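Vacuolar protein sorting-associated protein IST1 (Saccharomyces cerevisiae, PDB 3GGY) acts in a late step of cargo sorting into multivesicular bodies and regulates recruitment of VPS4, the ATPase that disassembles ESCRT-III. Local coordinates at residues Arg39-Glu50 with Tyr180-Ser190; Leu73-Arg83 with Asp103-Leu112. All coordinates share one frame; numbering follows the deposited sequence.

Interaction 1: Arg39-Glu50 with Tyr180-Ser190; sequences RQVAQLLLTNKE and YDVPYSKLENS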
loop_
_atom_site.group_PDB
_atom_site.type_symbol
_atom_site.label_atom_id
_atom_site.label_comp_id
_atom_site.label_asym_id
_atom_site.label_seq_id
_atom_site.Cartn_x
_atom_site.Cartn_y
_atom_site.Cartn_z
ATOM N N ARG A 39 -0.472 -15.365 15.498
ATOM C CA ARG A 39 -0.772 -16.149 16.696
ATOM C C ARG A 39 -1.803 -17.213 16.358
ATOM O O ARG A 39 -1.731 -18.344 16.834
ATOM C CB ARG A 39 -1.369 -15.276 17.798
ATOM C CG ARG A 39 -0.537 -14.098 18.243
ATOM C CD ARG A 39 -1.300 -13.324 19.308
ATOM N NE ARG A 39 -1.539 -14.140 20.497
ATOM C CZ ARG A 39 -2.468 -13.883 21.412
ATOM N NH1 ARG A 39 -3.263 -12.826 21.279
ATOM N NH2 ARG A 39 -2.598 -14.677 22.467
ATOM N N GLN A 40 -2.781 -16.833 15.544
ATOM C CA GLN A 40 -3.846 -17.747 15.158
ATOM C C GLN A 40 -3.354 -18.871 14.253
ATOM O O GLN A 40 -3.880 -19.983 14.298
ATOM C CB GLN A 40 -4.981 -16.951 14.511
ATOM C CG GLN A 40 -5.513 -15.868 15.449
ATOM C CD GLN A 40 -6.585 -14.989 14.832
ATOM O OE1 GLN A 40 -6.429 -14.486 13.719
ATOM N NE2 GLN A 40 -7.677 -14.784 15.565
ATOM N N VAL A 41 -2.344 -18.587 13.433
ATOM C CA VAL A 41 -1.777 -19.617 12.569
ATOM C C VAL A 41 -1.089 -20.629 13.485
ATOM O O VAL A 41 -1.187 -21.833 13.282
ATOM C CB VAL A 41 -0.730 -19.034 11.588
ATOM C CG1 VAL A 41 0.058 -20.160 10.919
ATOM C CG2 VAL A 41 -1.426 -18.200 10.522
ATOM N N ALA A 42 -0.403 -20.123 14.504
ATOM C CA ALA A 42 0.293 -20.987 15.448
ATOM C C ALA A 42 -0.698 -21.912 16.141
ATOM O O ALA A 42 -0.421 -23.094 16.338
ATOM C CB ALA A 42 1.039 -20.145 16.480
ATOM N N GLN A 43 -1.860 -21.371 16.501
ATOM C CA GLN A 43 -2.889 -22.156 17.174
ATOM C C GLN A 43 -3.446 -23.229 16.239
ATOM O O GLN A 43 -3.770 -24.331 16.677
ATOM C CB GLN A 43 -4.009 -21.235 17.673
ATOM C CG GLN A 43 -5.071 -21.915 18.531
ATOM C CD GLN A 43 -4.488 -22.678 19.713
ATOM O OE1 GLN A 43 -3.549 -22.221 20.365
ATOM N NE2 GLN A 43 -5.057 -23.844 20.001
ATOM N N LEU A 44 -3.565 -22.905 14.954
ATOM C CA LEU A 44 -4.048 -23.869 13.974
ATOM C C LEU A 44 -3.048 -25.011 13.858
ATOM O O LEU A 44 -3.435 -26.173 13.728
ATOM C CB LEU A 44 -4.234 -23.206 12.605
ATOM C CG LEU A 44 -5.415 -22.241 12.485
ATOM C CD1 LEU A 44 -5.316 -21.458 11.179
ATOM C CD2 LEU A 44 -6.713 -23.028 12.546
ATOM N N LEU A 45 -1.760 -24.683 13.919
ATOM C CA LEU A 45 -0.727 -25.706 13.825
ATOM C C LEU A 45 -0.775 -26.627 15.036
ATOM O O LEU A 45 -0.683 -27.845 14.895
ATOM C CB LEU A 45 0.661 -25.065 13.711
ATOM C CG LEU A 45 0.925 -24.257 12.433
ATOM C CD1 LEU A 45 2.266 -23.546 12.542
ATOM C CD2 LEU A 45 0.891 -25.178 11.220
ATOM N N LEU A 46 -0.924 -26.042 16.222
ATOM C CA LEU A 46 -0.981 -26.827 17.452
ATOM C C LEU A 46 -2.150 -27.805 17.448
ATOM O O LEU A 46 -2.094 -28.847 18.114
ATOM C CB LEU A 46 -1.104 -25.910 18.674
ATOM C CG LEU A 46 0.071 -24.978 18.983
ATOM C CD1 LEU A 46 -0.232 -24.197 20.257
ATOM C CD2 LEU A 46 1.354 -25.789 19.149
ATOM N N THR A 47 -3.203 -27.470 16.706
ATOM C CA THR A 47 -4.385 -28.321 16.633
ATOM C C THR A 47 -4.512 -29.141 15.349
ATOM O O THR A 47 -5.601 -29.591 14.994
ATOM C CB THR A 47 -5.687 -27.503 16.850
ATOM O OG1 THR A 47 -5.729 -26.388 15.948
ATOM C CG2 THR A 47 -5.750 -26.993 18.273
ATOM N N ASN A 48 -3.391 -29.322 14.658
ATOM C CA ASN A 48 -3.334 -30.126 13.442
ATOM C C ASN A 48 -4.190 -29.668 12.265
ATOM O O ASN A 48 -4.552 -30.481 11.417
ATOM C CB ASN A 48 -3.692 -31.579 13.781
ATOM C CG ASN A 48 -2.809 -32.164 14.876
ATOM O OD1 ASN A 48 -3.187 -33.131 15.539
ATOM N ND2 ASN A 48 -1.627 -31.589 15.063
ATOM N N LYS A 49 -4.513 -28.377 12.206
ATOM C CA LYS A 49 -5.322 -27.850 11.109
ATOM C C LYS A 49 -4.383 -27.277 10.051
ATOM O O LYS A 49 -4.301 -26.065 9.857
ATOM C CB LYS A 49 -6.274 -26.774 11.631
ATOM C CG LYS A 49 -7.264 -27.295 12.672
ATOM C CD LYS A 49 -8.156 -26.183 13.204
ATOM C CE LYS A 49 -9.171 -26.711 14.206
ATOM N NZ LYS A 49 -10.035 -25.622 14.744
ATOM N N GLU A 50 -3.680 -28.174 9.366
ATOM C CA GLU A 50 -2.708 -27.807 8.340
ATOM C C GLU A 50 -3.262 -27.008 7.169
ATOM O O GLU A 50 -2.712 -25.976 6.795
ATOM C CB GLU A 50 -2.017 -29.074 7.835
ATOM C CG GLU A 50 -1.424 -29.896 8.979
ATOM C CD GLU A 50 -0.370 -29.132 9.767
ATOM O OE1 GLU A 50 -0.525 -27.903 9.955
ATOM O OE2 GLU A 50 0.617 -29.758 10.214
ATOM N N TYR A 180 6.393 -18.440 18.104
ATOM C CA TYR A 180 5.517 -19.037 19.099
ATOM C C TYR A 180 5.926 -20.386 19.679
ATOM O O TYR A 180 5.106 -21.065 20.296
ATOM C CB TYR A 180 4.110 -19.122 18.516
ATOM C CG TYR A 180 3.562 -17.755 18.189
ATOM C CD1 TYR A 180 3.107 -16.911 19.201
ATOM C CD2 TYR A 180 3.576 -17.272 16.882
ATOM C CE1 TYR A 180 2.685 -15.617 18.921
ATOM C CE2 TYR A 180 3.157 -15.977 16.593
ATOM C CZ TYR A 180 2.716 -15.155 17.618
ATOM O OH TYR A 180 2.333 -13.861 17.347
ATOM N N ASP A 181 7.191 -20.756 19.504
ATOM C CA ASP A 181 7.709 -22.025 20.019
ATOM C C ASP A 181 6.846 -23.228 19.659
ATOM O O ASP A 181 6.645 -24.119 20.484
ATOM C CB ASP A 181 7.851 -21.961 21.546
ATOM C CG ASP A 181 8.760 -20.842 22.000
ATOM O OD1 ASP A 181 9.896 -20.759 21.493
ATOM O OD2 ASP A 181 8.337 -20.048 22.866
ATOM N N VAL A 182 6.342 -23.265 18.429
ATOM C CA VAL A 182 5.506 -24.377 17.987
ATOM C C VAL A 182 6.349 -25.645 17.915
ATOM O O VAL A 182 7.421 -25.647 17.318
ATOM C CB VAL A 182 4.906 -24.098 16.595
ATOM C CG1 VAL A 182 4.222 -25.348 16.049
ATOM C CG2 VAL A 182 3.916 -22.951 16.686
ATOM N N PRO A 183 5.868 -26.745 18.516
ATOM C CA PRO A 183 6.630 -27.998 18.487
ATOM C C PRO A 183 7.015 -28.433 17.072
ATOM O O PRO A 183 6.254 -28.260 16.119
ATOM C CB PRO A 183 5.686 -28.995 19.161
ATOM C CG PRO A 183 4.907 -28.142 20.100
ATOM C CD PRO A 183 4.604 -26.922 19.248
ATOM N N TYR A 184 8.200 -29.017 16.952
ATOM C CA TYR A 184 8.715 -29.487 15.675
ATOM C C TYR A 184 7.710 -30.306 14.875
ATOM O O TYR A 184 7.475 -30.031 13.698
ATOM C CB TYR A 184 9.965 -30.348 15.899
ATOM C CG TYR A 184 10.603 -30.847 14.621
ATOM C CD1 TYR A 184 11.401 -30.006 13.843
ATOM C CD2 TYR A 184 10.401 -32.155 14.178
ATOM C CE1 TYR A 184 11.982 -30.452 12.661
ATOM C CE2 TYR A 184 10.980 -32.612 12.993
ATOM C CZ TYR A 184 11.768 -31.753 12.242
ATOM O OH TYR A 184 12.333 -32.188 11.066
ATOM N N SER A 185 7.128 -31.319 15.510
ATOM C CA SER A 185 6.179 -32.194 14.828
ATOM C C SER A 185 4.996 -31.446 14.234
ATOM O O SER A 185 4.550 -31.762 13.134
ATOM C CB SER A 185 5.663 -33.279 15.778
ATOM O OG SER A 185 4.901 -32.718 16.836
ATOM N N LYS A 186 4.497 -30.451 14.960
ATOM C CA LYS A 186 3.351 -29.685 14.492
ATOM C C LYS A 186 3.673 -28.831 13.271
ATOM O O LYS A 186 2.838 -28.673 12.379
ATOM C CB LYS A 186 2.819 -28.795 15.619
ATOM C CG LYS A 186 2.354 -29.560 16.854
ATOM C CD LYS A 186 1.212 -30.518 16.536
ATOM C CE LYS A 186 0.692 -31.190 17.802
ATOM N NZ LYS A 186 -0.331 -32.238 17.515
ATOM N N LEU A 187 4.878 -28.272 13.229
ATOM C CA LEU A 187 5.257 -27.440 12.094
ATOM C C LEU A 187 5.579 -28.291 10.876
ATOM O O LEU A 187 5.199 -27.955 9.757
ATOM C CB LEU A 187 6.466 -26.562 12.430
ATOM C CG LEU A 187 6.818 -25.647 11.254
ATOM C CD1 LEU A 187 5.673 -24.679 11.029
ATOM C CD2 LEU A 187 8.097 -24.897 11.515
ATOM N N GLU A 188 6.285 -29.397 11.094
ATOM C CA GLU A 188 6.648 -30.288 10.000
ATOM C C GLU A 188 5.429 -30.819 9.260
ATOM O O GLU A 188 5.443 -30.934 8.033
ATOM C CB GLU A 188 7.476 -31.462 10.521
ATOM C CG GLU A 188 8.913 -31.106 10.834
ATOM C CD GLU A 188 9.659 -30.578 9.621
ATOM O OE1 GLU A 188 9.620 -31.236 8.560
ATOM O OE2 GLU A 188 10.290 -29.507 9.728
ATOM N N ASN A 189 4.375 -31.141 10.001
ATOM C CA ASN A 189 3.164 -31.661 9.381
ATOM C C ASN A 189 2.482 -30.643 8.461
ATOM O O ASN A 189 1.654 -31.018 7.630
ATOM C CB ASN A 189 2.171 -32.142 10.452
ATOM C CG ASN A 189 2.702 -33.317 11.263
ATOM O OD1 ASN A 189 3.528 -34.095 10.784
ATOM N ND2 ASN A 189 2.215 -33.459 12.490
ATOM N N SER A 190 2.830 -29.363 8.600
ATOM C CA SER A 190 2.228 -28.311 7.775
ATOM C C SER A 190 3.047 -27.985 6.527
ATOM O O SER A 190 2.537 -27.376 5.580
ATOM C CB SER A 190 2.056 -27.034 8.594
ATOM O OG SER A 190 3.311 -26.438 8.868
HETATM O O HOH W 1 -0.016 -25.817 5.590
#

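Interaction 2: Leu73-Arg83 with Asp103-Leu112; sequences LELYCELLLAR and DGINEAIRSL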
loop_
_atom_site.group_PDB
_atom_site.type_symbol
_atom_site.label_atom_id
_atom_site.label_comp_id
_atom_site.label_asym_id
_atom_site.label_seq_id
_atom_site.Cartn_x
_atom_site.Cartn_y
_atom_site.Cartn_z
ATOM N N LEU A 73 3.046 4.655 0.485
ATOM C CA LEU A 73 2.113 5.725 0.163
ATOM C C LEU A 73 2.218 6.867 1.172
ATOM O O LEU A 73 2.067 8.039 0.814
ATOM C CB LEU A 73 0.678 5.186 0.109
ATOM C CG LEU A 73 0.408 4.140 -0.980
ATOM C CD1 LEU A 73 -1.061 3.715 -0.897
ATOM C CD2 LEU A 73 0.733 4.711 -2.368
ATOM N N GLU A 74 2.486 6.526 2.431
ATOM C CA GLU A 74 2.624 7.535 3.475
ATOM C C GLU A 74 3.796 8.437 3.114
ATOM O O GLU A 74 3.704 9.657 3.219
ATOM C CB GLU A 74 2.897 6.886 4.835
ATOM C CG GLU A 74 2.977 7.893 5.981
ATOM C CD GLU A 74 3.678 7.347 7.216
ATOM O OE1 GLU A 74 3.589 6.127 7.471
ATOM O OE2 GLU A 74 4.308 8.149 7.942
ATOM N N LEU A 75 4.901 7.824 2.695
ATOM C CA LEU A 75 6.084 8.578 2.310
ATOM C C LEU A 75 5.798 9.470 1.112
ATOM O O LEU A 75 6.258 10.606 1.066
ATOM C CB LEU A 75 7.254 7.640 1.997
ATOM C CG LEU A 75 7.895 6.936 3.193
ATOM C CD1 LEU A 75 9.187 6.284 2.730
ATOM C CD2 LEU A 75 8.181 7.938 4.310
ATOM N N TYR A 76 5.034 8.964 0.141
ATOM C CA TYR A 76 4.706 9.778 -1.025
ATOM C C TYR A 76 3.876 10.987 -0.609
ATOM O O TYR A 76 4.040 12.081 -1.148
ATOM C CB TYR A 76 3.926 8.968 -2.073
ATOM C CG TYR A 76 4.767 8.038 -2.928
ATOM C CD1 TYR A 76 6.022 8.425 -3.400
ATOM C CD2 TYR A 76 4.276 6.789 -3.317
ATOM C CE1 TYR A 76 6.767 7.595 -4.235
ATOM C CE2 TYR A 76 5.007 5.956 -4.154
ATOM C CZ TYR A 76 6.252 6.362 -4.610
ATOM O OH TYR A 76 6.970 5.537 -5.442
ATOM N N CYS A 77 2.966 10.790 0.340
ATOM C CA CYS A 77 2.134 11.886 0.821
ATOM C C CYS A 77 2.979 12.947 1.506
ATOM O O CYS A 77 2.752 14.141 1.327
ATOM C CB CYS A 77 1.090 11.382 1.813
ATOM S SG CYS A 77 -0.313 10.568 1.033
ATOM N N GLU A 78 3.941 12.506 2.307
ATOM C CA GLU A 78 4.806 13.443 3.014
ATOM C C GLU A 78 5.646 14.238 2.024
ATOM O O GLU A 78 5.878 15.435 2.214
ATOM C CB GLU A 78 5.689 12.685 4.008
ATOM C CG GLU A 78 4.865 11.907 5.025
ATOM C CD GLU A 78 5.706 11.156 6.032
ATOM O OE1 GLU A 78 6.680 10.495 5.618
ATOM O OE2 GLU A 78 5.386 11.215 7.239
ATOM N N LEU A 79 6.080 13.573 0.957
ATOM C CA LEU A 79 6.881 14.221 -0.077
ATOM C C LEU A 79 6.083 15.349 -0.716
ATOM O O LEU A 79 6.550 16.489 -0.800
ATOM C CB LEU A 79 7.291 13.196 -1.139
ATOM C CG LEU A 79 8.108 13.693 -2.336
ATOM C CD1 LEU A 79 8.772 12.510 -3.013
ATOM C CD2 LEU A 79 7.221 14.443 -3.319
ATOM N N LEU A 80 4.872 15.030 -1.165
ATOM C CA LEU A 80 4.004 16.016 -1.794
ATOM C C LEU A 80 3.639 17.142 -0.833
ATOM O O LEU A 80 3.506 18.297 -1.240
ATOM C CB LEU A 80 2.723 15.345 -2.297
ATOM C CG LEU A 80 2.900 14.331 -3.427
ATOM C CD1 LEU A 80 1.552 13.704 -3.770
ATOM C CD2 LEU A 80 3.491 15.030 -4.645
ATOM N N LEU A 81 3.470 16.803 0.440
ATOM C CA LEU A 81 3.104 17.802 1.438
ATOM C C LEU A 81 4.183 18.862 1.577
ATOM O O LEU A 81 3.884 20.047 1.733
ATOM C CB LEU A 81 2.870 17.142 2.797
ATOM C CG LEU A 81 2.476 18.103 3.927
ATOM C CD1 LEU A 81 1.184 18.822 3.562
ATOM C CD2 LEU A 81 2.304 17.327 5.229
ATOM N N ALA A 82 5.437 18.432 1.515
ATOM C CA ALA A 82 6.566 19.347 1.643
ATOM C C ALA A 82 6.803 20.184 0.389
ATOM O O ALA A 82 7.481 21.213 0.443
ATOM C CB ALA A 82 7.825 18.568 1.989
ATOM N N ARG A 83 6.239 19.750 -0.734
ATOM C CA ARG A 83 6.407 20.454 -2.002
ATOM C C ARG A 83 5.086 20.999 -2.545
ATOM O O ARG A 83 4.959 21.252 -3.744
ATOM C CB ARG A 83 7.030 19.511 -3.038
ATOM C CG ARG A 83 8.323 18.843 -2.582
ATOM C CD ARG A 83 8.838 17.859 -3.624
ATOM N NE ARG A 83 10.066 17.179 -3.210
ATOM C CZ ARG A 83 11.284 17.709 -3.271
ATOM N NH1 ARG A 83 11.461 18.942 -3.733
ATOM N NH2 ARG A 83 12.335 17.002 -2.873
ATOM N N ASP A 103 12.215 15.928 -8.427
ATOM C CA ASP A 103 11.745 16.129 -7.060
ATOM C C ASP A 103 10.818 14.998 -6.596
ATOM O O ASP A 103 10.263 15.051 -5.498
ATOM C CB ASP A 103 11.022 17.474 -6.941
ATOM C CG ASP A 103 10.015 17.699 -8.052
ATOM O OD1 ASP A 103 9.276 16.751 -8.394
ATOM O OD2 ASP A 103 9.954 18.828 -8.582
ATOM N N GLY A 104 10.650 13.989 -7.447
ATOM C CA GLY A 104 9.815 12.844 -7.113
ATOM C C GLY A 104 8.314 13.063 -7.100
ATOM O O GLY A 104 7.554 12.159 -6.732
ATOM N N ILE A 105 7.872 14.247 -7.505
ATOM C CA ILE A 105 6.449 14.554 -7.510
ATOM C C ILE A 105 5.668 13.710 -8.514
ATOM O O ILE A 105 4.617 13.160 -8.182
ATOM C CB ILE A 105 6.214 16.055 -7.788
ATOM C CG1 ILE A 105 6.790 16.876 -6.629
ATOM C CG2 ILE A 105 4.725 16.341 -7.961
ATOM C CD1 ILE A 105 6.700 18.381 -6.814
ATOM N N ASN A 106 6.180 13.597 -9.735
ATOM C CA ASN A 106 5.500 12.808 -10.768
ATOM C C ASN A 106 5.136 11.421 -10.245
ATOM O O ASN A 106 3.980 10.991 -10.307
ATOM C CB ASN A 106 6.398 12.664 -11.999
ATOM C CG ASN A 106 5.696 11.978 -13.157
ATOM O OD1 ASN A 106 4.620 12.398 -13.577
ATOM N ND2 ASN A 106 6.309 10.927 -13.686
ATOM N N GLU A 107 6.145 10.732 -9.728
ATOM C CA GLU A 107 6.011 9.395 -9.179
ATOM C C GLU A 107 5.057 9.342 -7.986
ATOM O O GLU A 107 4.212 8.452 -7.894
ATOM C CB GLU A 107 7.396 8.916 -8.754
ATOM C CG GLU A 107 7.455 7.521 -8.201
ATOM C CD GLU A 107 8.861 7.155 -7.785
ATOM O OE1 GLU A 107 9.787 7.331 -8.608
ATOM O OE2 GLU A 107 9.040 6.690 -6.643
ATOM N N ALA A 108 5.199 10.298 -7.075
ATOM C CA ALA A 108 4.363 10.336 -5.883
ATOM C C ALA A 108 2.871 10.522 -6.160
ATOM O O ALA A 108 2.045 9.775 -5.636
ATOM C CB ALA A 108 4.855 11.433 -4.942
ATOM N N ILE A 109 2.523 11.510 -6.978
ATOM C CA ILE A 109 1.119 11.771 -7.271
ATOM C C ILE A 109 0.486 10.640 -8.081
ATOM O O ILE A 109 -0.655 10.253 -7.828
ATOM C CB ILE A 109 0.942 13.110 -8.022
ATOM C CG1 ILE A 109 -0.540 13.471 -8.096
ATOM C CG2 ILE A 109 1.552 13.017 -9.410
ATOM C CD1 ILE A 109 -1.168 13.751 -6.730
ATOM N N ARG A 110 1.225 10.100 -9.047
ATOM C CA ARG A 110 0.702 9.003 -9.853
ATOM C C ARG A 110 0.445 7.767 -8.995
ATOM O O ARG A 110 -0.576 7.104 -9.152
ATOM C CB ARG A 110 1.676 8.655 -10.978
ATOM C CG ARG A 110 1.720 9.700 -12.079
ATOM C CD ARG A 110 2.777 9.364 -13.113
ATOM N NE ARG A 110 2.816 10.398 -14.140
ATOM C CZ ARG A 110 2.003 10.442 -15.189
ATOM N NH1 ARG A 110 1.090 9.499 -15.368
ATOM N NH2 ARG A 110 2.076 11.461 -16.037
ATOM N N SER A 111 1.364 7.467 -8.080
ATOM C CA SER A 111 1.203 6.300 -7.226
ATOM C C SER A 111 -0.006 6.411 -6.305
ATOM O O SER A 111 -0.723 5.434 -6.089
ATOM C CB SER A 111 2.472 6.068 -6.396
ATOM O OG SER A 111 3.571 5.745 -7.243
ATOM N N LEU A 112 -0.234 7.599 -5.759
ATOM C CA LEU A 112 -1.363 7.803 -4.857
ATOM C C LEU A 112 -2.694 7.685 -5.585
ATOM O O LEU A 112 -3.650 7.119 -5.061
ATOM C CB LEU A 112 -1.232 9.165 -4.179
ATOM C CG LEU A 112 -0.110 9.176 -3.138
ATOM C CD1 LEU A 112 0.210 10.611 -2.735
ATOM C CD2 LEU A 112 -0.527 8.355 -1.925
#

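Interaction 1: Arg39-Glu50 with Tyr180-Ser190
The tip of the helical hairpin formed by helices 8-46 and 50-82 is where Arg39, Ala42, Leu45 and Leu46 meet the C-terminal segment 180-190, and helix 184-188 runs across helix 39-46 at 100°. The Tyr180 ring lies with one face against Arg39, whose CA sits 4.1 Å from the ring centroid in a CH-pi contact offset toward the rim; Arg39 CG comes within 3.0 Å of Tyr180 OH. Ala42 CB touches Tyr180 CB at 3.8 Å and also meets Val182 CG2. A serine in place of Tyr180 would remove the ring, and Arg39 and Ala42 would probably lose their aromatic cover. One turn further along helix 8-46, Leu45 divides its branches: CD1 lies beside Leu187 CD1, while CD2 reaches Ser190 CB at 3.4 Å. Leu46 CD2 presses tightly on Pro183 CD, also 3.4 Å away. The Lys186 chain, bent at chi2 (-61°), folds its methylenes over the carbonyl oxygens of Leu45 and Leu46, at the Schellman turn that ends helix 8-46. A water donates to both Glu50 O and Ser190 O, bridging the backbones. A C-terminal segment folded back on the tip of a helical hairpin is consistent with the closed arrangement known from ESCRT-III-like proteins.

Interaction 2: Leu73-Arg83 with Asp103-Leu112
Tyr76, Leu80 and Leu112 mesh knobs-into-holes where helix 73-82 crosses helix 105-112 at an interhelical angle of 127°. The Tyr76 side chain enters the hole made by Glu107, Ala108, Ser111 and Leu112. Its CG stands beside the backbone N, anti to the carbonyl carbon (chi1 -78°), which carries the ring toward helix 105-112; the turn about chi2 then presents one face to Ala108 CA, 4.0 Å from the centroid, and brings CE2 to 3.4 Å from Ser111 CB. The hydroxyl donates to Glu107 OE2 over 2.7 Å. This oxygen, carried there by the extended Glu107 chain, lies in the ring plane at its edge and is approached on its anti side, with ring and carboxylate nearly perpendicular (87°). Ser111 OG turns back along its own helix to Glu107 O, which also accepts from Ser111 N on the other face of the carbonyl. Deeper in, Leu80 and Leu112 meet tip to tip, CD1 to CD1 at 3.5 Å, and Leu112 CD2 rests 3.7 Å from Cys77 SG. Leu80 CD2 leans on Ile105 CG2. At the far end, the extended Arg83 chain packs its CD on Ile105 CG1 (3.8 Å) and lays a guanidinium face over Asp103 O. The Asp103 carboxylate is hydrogen-bonded to His100 through OD2 and closes an Asx turn to Ile105 N through OD1. Helix 153-159 touches Tyr76 and Ser111. Chemically, the interface is a buried apolar seam with one directed bond, from Tyr76 to Glu107, which is likely to fix the rotation of the phenol and give its polar end a partner.

Interactions 1 and 2 illustrate how one long hairpin can take partners from later in the chain at separate points. Their centres are 42 Å apart, on opposite sides of the chain's centre, and the nearest atoms stay about 22 Å apart, so the two do not touch. Helix 50-82 starts at the hairpin tip of interaction 1 and carries residues 73-83 of interaction 2 at its other end. Interaction 2 is central and buried, about 13 Å from the centre of the chain; interaction 1 is peripheral, at about 29 Å, and partly solvent-exposed. Interaction 1 joins segments 130 residues apart at their closest ends, interaction 2 segments only 20 apart.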